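Local coordinates for protein 2-(hydroxymethyl)glutarate dehydrogenase (Eubacterium barkeri, PDB 3CKY) that catalyses the NAD-dependent interconversion of 2-formylglutarate and (S)-2-hydroxymethylglutarate, a step in the fermentation of nicotinate, at residues 119-124 and 169-174; 135-140 and 160-165. One frame throughout, in Å; residues are numbered along the deposited sequence.

Contact 1. Residues 119-124 and 169-174; sequences YVDAPV and AGDAVK
Asp-121, Pro-123 and Val-124 meet Gly-170, Asp-171 and Lys-174 where strand 119-121 and helix 169-174 run nearly parallel, their axes 15° apart and 8.0 Å at closest approach. Asp-121 turns its carboxylate into the first turn of the helix: the N-H of Asp-171 points almost straight at OD2, on the lone pair away from OD1, with Asp-171 N to Asp-121 OD2 2.8 Å and 167° at the hydrogen. OD1 of Asp-121 takes the N-H of Gly-168, so both oxygens accept backbone N-H groups at the start of the helix, whose dipole would probably stabilise the negative charge. An alanine in place of Asp-121 would probably leave the amides of Gly-168 and Asp-171 without this acceptor and the helix start less firmly tied to the strand. The carboxylate of Asp-171 lies over the CB of Asp-121, OD2 to CB 3.1 Å, the two carboxylate planes turned 45° apart. The OD2 atoms of Asp-121 and Asp-171 come within 3.6 Å as like charges. Thr-105, the hydrogen-bond partner of Asp-171 OD2, probably eases this approach. Pro-123 sets CG and CD against the helix, CG 3.2 Å from Gly-170 O and CD 3.6 Å from Asp-171 OD1. Gly-170 lets strand and helix close up here, since a side chain would run into Asp-121 and Pro-123. One turn on, Lys-174 leaves with CG anti to the backbone N, bends at chi2, and reaches along Pro-123 until NZ hydrogen-bonds to Val-124 O at 2.7 Å. Lys-174 is the probable active-site residue by comparison with relatives, and Val-124 packs on Met-15 of the likely NAD(+) site: the arrangement belongs to the cleft between the Rossmann domain and the helical domain of β-hydroxyacid dehydrogenases.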
# COMPACT_ATOMS: atom_id res chain seq x y z
N TYR A 119 25.01 26.49 -6.12
CA TYR A 119 24.69 25.40 -5.20
C TYR A 119 24.43 24.11 -6.00
O TYR A 119 23.50 24.06 -6.80
CB TYR A 119 23.46 25.75 -4.36
CG TYR A 119 23.39 24.98 -3.06
CD1 TYR A 119 23.82 25.56 -1.87
CD2 TYR A 119 22.90 23.67 -3.03
CE1 TYR A 119 23.76 24.86 -0.67
CE2 TYR A 119 22.83 22.96 -1.82
CZ TYR A 119 23.27 23.57 -0.65
OH TYR A 119 23.21 22.90 0.56
N VAL A 120 25.24 23.08 -5.77
CA VAL A 120 25.15 21.86 -6.58
C VAL A 120 24.99 20.63 -5.70
O VAL A 120 25.67 20.47 -4.69
CB VAL A 120 26.38 21.69 -7.54
CG1 VAL A 120 26.92 23.05 -7.98
CG2 VAL A 120 27.48 20.87 -6.90
N ASP A 121 24.06 19.76 -6.09
CA ASP A 121 23.93 18.47 -5.45
C ASP A 121 24.93 17.53 -6.10
O ASP A 121 24.97 17.41 -7.32
CB ASP A 121 22.50 17.91 -5.54
CG ASP A 121 21.96 17.87 -6.97
OD1 ASP A 121 21.99 18.93 -7.63
OD2 ASP A 121 21.49 16.80 -7.41
N ALA A 122 25.74 16.88 -5.27
CA ALA A 122 26.75 15.92 -5.75
C ALA A 122 26.84 14.72 -4.81
O ALA A 122 27.90 14.44 -4.25
CB ALA A 122 28.10 16.60 -5.91
N PRO A 123 25.73 14.01 -4.62
CA PRO A 123 25.80 12.81 -3.80
C PRO A 123 26.75 11.77 -4.40
O PRO A 123 26.96 11.73 -5.62
CB PRO A 123 24.36 12.31 -3.80
CG PRO A 123 23.75 12.90 -5.01
CD PRO A 123 24.39 14.23 -5.17
N VAL A 124 27.34 10.96 -3.53
CA VAL A 124 28.36 10.02 -3.95
C VAL A 124 27.99 8.59 -3.58
O VAL A 124 27.14 8.37 -2.71
CB VAL A 124 29.71 10.35 -3.28
CG1 VAL A 124 30.08 11.81 -3.51
CG2 VAL A 124 29.66 10.02 -1.79
N ALA A 169 19.38 16.66 -9.91
CA ALA A 169 19.48 15.38 -10.65
C ALA A 169 20.41 14.34 -10.02
O ALA A 169 20.13 13.13 -10.11
CB ALA A 169 19.87 15.62 -12.12
N GLY A 170 21.51 14.80 -9.41
CA GLY A 170 22.40 13.93 -8.63
C GLY A 170 21.64 13.30 -7.47
O GLY A 170 21.69 12.08 -7.28
N ASP A 171 20.96 14.14 -6.70
CA ASP A 171 20.07 13.68 -5.63
C ASP A 171 19.04 12.68 -6.15
O ASP A 171 18.80 11.63 -5.54
CB ASP A 171 19.33 14.84 -4.99
CG ASP A 171 20.22 15.76 -4.22
OD1 ASP A 171 21.25 15.31 -3.69
OD2 ASP A 171 19.88 16.95 -4.14
N ALA A 172 18.45 13.02 -7.30
CA ALA A 172 17.43 12.23 -7.93
C ALA A 172 17.87 10.80 -8.28
O ALA A 172 17.12 9.84 -8.01
CB ALA A 172 16.92 12.94 -9.20
N VAL A 173 19.05 10.66 -8.89
CA VAL A 173 19.47 9.37 -9.44
C VAL A 173 19.84 8.44 -8.30
O VAL A 173 19.54 7.24 -8.35
CB VAL A 173 20.62 9.51 -10.51
CG1 VAL A 173 21.98 9.82 -9.86
CG2 VAL A 173 20.67 8.26 -11.40
N LYS A 174 20.47 9.00 -7.28
CA LYS A 174 20.76 8.28 -6.05
C LYS A 174 19.47 7.75 -5.42
O LYS A 174 19.36 6.58 -5.12
CB LYS A 174 21.50 9.22 -5.08
CG LYS A 174 21.88 8.64 -3.74
CD LYS A 174 23.32 8.19 -3.71
CE LYS A 174 23.69 7.48 -2.38
NZ LYS A 174 25.01 6.75 -2.49

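Contact 2. Residues 135-140 and 160-165; sequences TLTIMV and DIYHVG
Ile-138 is bonded through both its N and its O to segment 160-165: Ile-138 N to Asp-160 O spans 2.9 Å, and Tyr-162 N to Ile-138 O 2.7 Å, nearly in line with the carbonyl. Val-140 repeats the pattern two residues on, its N bonded to Tyr-162 O and its O accepting from Val-164 N. Near the start of both segments a water joins Thr-135 O, Thr-137 OG1 and Asp-160 N. This parallel ladder closes a beta-alpha-beta unit, in which helix 144-157 carries the chain from strand 136-141 to 158-165, an edge strand of the sheet within this chain. On the face under helix 144-157 Ile-138 and Ile-161 lie side by side, CD1 to CD1 3.6 Å; Ile-161, with chi1 -50° and chi2 -53°, folds its CD1 back toward its neighbour. Phe-147 of the helix packs on Val-140 and Ile-161 and stacks on the ring of His-163. On the opposite face Thr-137 CG2 meets the ring edge of Tyr-162, 3.7 Å from CE2, and Met-139 CB touches Val-164 CG1 at 3.9 Å. Lys-211 of the second subunit takes the polar ends, in a salt bridge with Asp-160 and a hydrogen bond to Tyr-162 OH.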
# COMPACT_ATOMS: atom_id res chain seq x y z
N THR A 135 38.05 6.83 -5.42
CA THR A 135 37.36 6.14 -6.51
C THR A 135 35.84 6.27 -6.44
O THR A 135 35.12 5.55 -7.13
CB THR A 135 37.74 4.65 -6.54
OG1 THR A 135 37.35 4.02 -5.30
CG2 THR A 135 39.23 4.49 -6.75
N LEU A 136 35.36 7.21 -5.62
CA LEU A 136 33.93 7.46 -5.46
C LEU A 136 33.25 7.74 -6.80
O LEU A 136 33.82 8.40 -7.67
CB LEU A 136 33.69 8.67 -4.54
CG LEU A 136 33.97 8.50 -3.05
CD1 LEU A 136 33.84 9.85 -2.36
CD2 LEU A 136 33.03 7.47 -2.43
N THR A 137 32.02 7.24 -6.94
CA THR A 137 31.16 7.66 -8.05
C THR A 137 30.39 8.87 -7.58
O THR A 137 29.79 8.85 -6.51
CB THR A 137 30.20 6.55 -8.50
OG1 THR A 137 30.97 5.48 -9.06
CG2 THR A 137 29.22 7.06 -9.55
N ILE A 138 30.45 9.94 -8.35
CA ILE A 138 29.84 11.21 -7.97
C ILE A 138 28.81 11.62 -9.02
O ILE A 138 29.13 11.73 -10.20
CB ILE A 138 30.91 12.31 -7.80
CG1 ILE A 138 31.96 11.87 -6.75
CG2 ILE A 138 30.26 13.64 -7.41
CD1 ILE A 138 33.05 12.89 -6.44
N MET A 139 27.57 11.84 -8.56
CA MET A 139 26.47 12.16 -9.45
C MET A 139 26.08 13.63 -9.24
O MET A 139 25.61 14.01 -8.17
CB MET A 139 25.29 11.23 -9.15
CG MET A 139 25.58 9.73 -9.43
SD MET A 139 24.87 8.57 -8.19
CE MET A 139 25.81 9.08 -6.74
N VAL A 140 26.27 14.44 -10.28
CA VAL A 140 26.20 15.90 -10.15
C VAL A 140 25.00 16.51 -10.87
O VAL A 140 24.76 16.23 -12.04
CB VAL A 140 27.49 16.57 -10.69
CG1 VAL A 140 27.45 18.08 -10.44
CG2 VAL A 140 28.73 15.95 -10.05
N ASP A 160 34.46 7.92 -11.28
CA ASP A 160 33.37 8.15 -12.24
C ASP A 160 32.54 9.36 -11.82
O ASP A 160 31.71 9.28 -10.89
CB ASP A 160 32.48 6.92 -12.36
CG ASP A 160 33.19 5.75 -13.04
OD1 ASP A 160 34.23 5.99 -13.67
OD2 ASP A 160 32.69 4.61 -12.96
N ILE A 161 32.78 10.48 -12.49
CA ILE A 161 32.08 11.73 -12.20
C ILE A 161 31.01 11.94 -13.27
O ILE A 161 31.33 12.17 -14.44
CB ILE A 161 33.04 12.94 -12.20
CG1 ILE A 161 34.27 12.67 -11.32
CG2 ILE A 161 32.30 14.22 -11.74
CD1 ILE A 161 33.96 12.22 -9.91
N TYR A 162 29.75 11.85 -12.87
CA TYR A 162 28.63 11.99 -13.79
C TYR A 162 27.96 13.36 -13.68
O TYR A 162 27.61 13.80 -12.57
CB TYR A 162 27.59 10.92 -13.53
CG TYR A 162 28.02 9.53 -13.88
CD1 TYR A 162 27.87 9.04 -15.17
CD2 TYR A 162 28.58 8.69 -12.91
CE1 TYR A 162 28.26 7.75 -15.49
CE2 TYR A 162 28.97 7.40 -13.23
CZ TYR A 162 28.81 6.93 -14.52
OH TYR A 162 29.19 5.65 -14.85
N HIS A 163 27.82 14.02 -14.83
CA HIS A 163 26.97 15.18 -14.94
C HIS A 163 25.59 14.66 -15.34
O HIS A 163 25.30 14.49 -16.52
CB HIS A 163 27.54 16.18 -15.95
CG HIS A 163 26.74 17.44 -16.05
ND1 HIS A 163 25.99 17.94 -15.01
CD2 HIS A 163 26.60 18.32 -17.07
CE1 HIS A 163 25.41 19.06 -15.39
NE2 HIS A 163 25.76 19.31 -16.63
N VAL A 164 24.75 14.40 -14.35
CA VAL A 164 23.51 13.65 -14.56
C VAL A 164 22.35 14.54 -15.00
O VAL A 164 21.34 14.04 -15.49
CB VAL A 164 23.10 12.85 -13.28
CG1 VAL A 164 24.22 11.91 -12.87
CG2 VAL A 164 22.73 13.79 -12.13
N GLY A 165 22.50 15.84 -14.83
CA GLY A 165 21.46 16.77 -15.23
C GLY A 165 21.63 18.08 -14.51
O GLY A 165 22.70 18.36 -14.00
O HOH W 1 33.78 5.60 -9.58

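In the fold
From the N terminus the chain first lays down the parallel strands of the nucleotide-binding sheet, with strand 118-125 following 93-96. Helix 127-133 then leads into strand 136-141, antiparallel to 118-125 and its neighbour in the sheet. Contact 2 closes the shorter loop, through helix 144-157, and adds strand 158-165 at the sheet edge. A few residues later helix 169-197 begins and contact 1 closes the longer loop, which encloses the whole of contact 2. The two meet directly: Met-139 N and Pro-123 O are probably hydrogen-bonded, and Val-164 packs against Ala-169 and Gly-170. Contact 1 ties the inner strand 118-125 to helix 169-197, which leads into the helical domain; both contacts touch the second subunit.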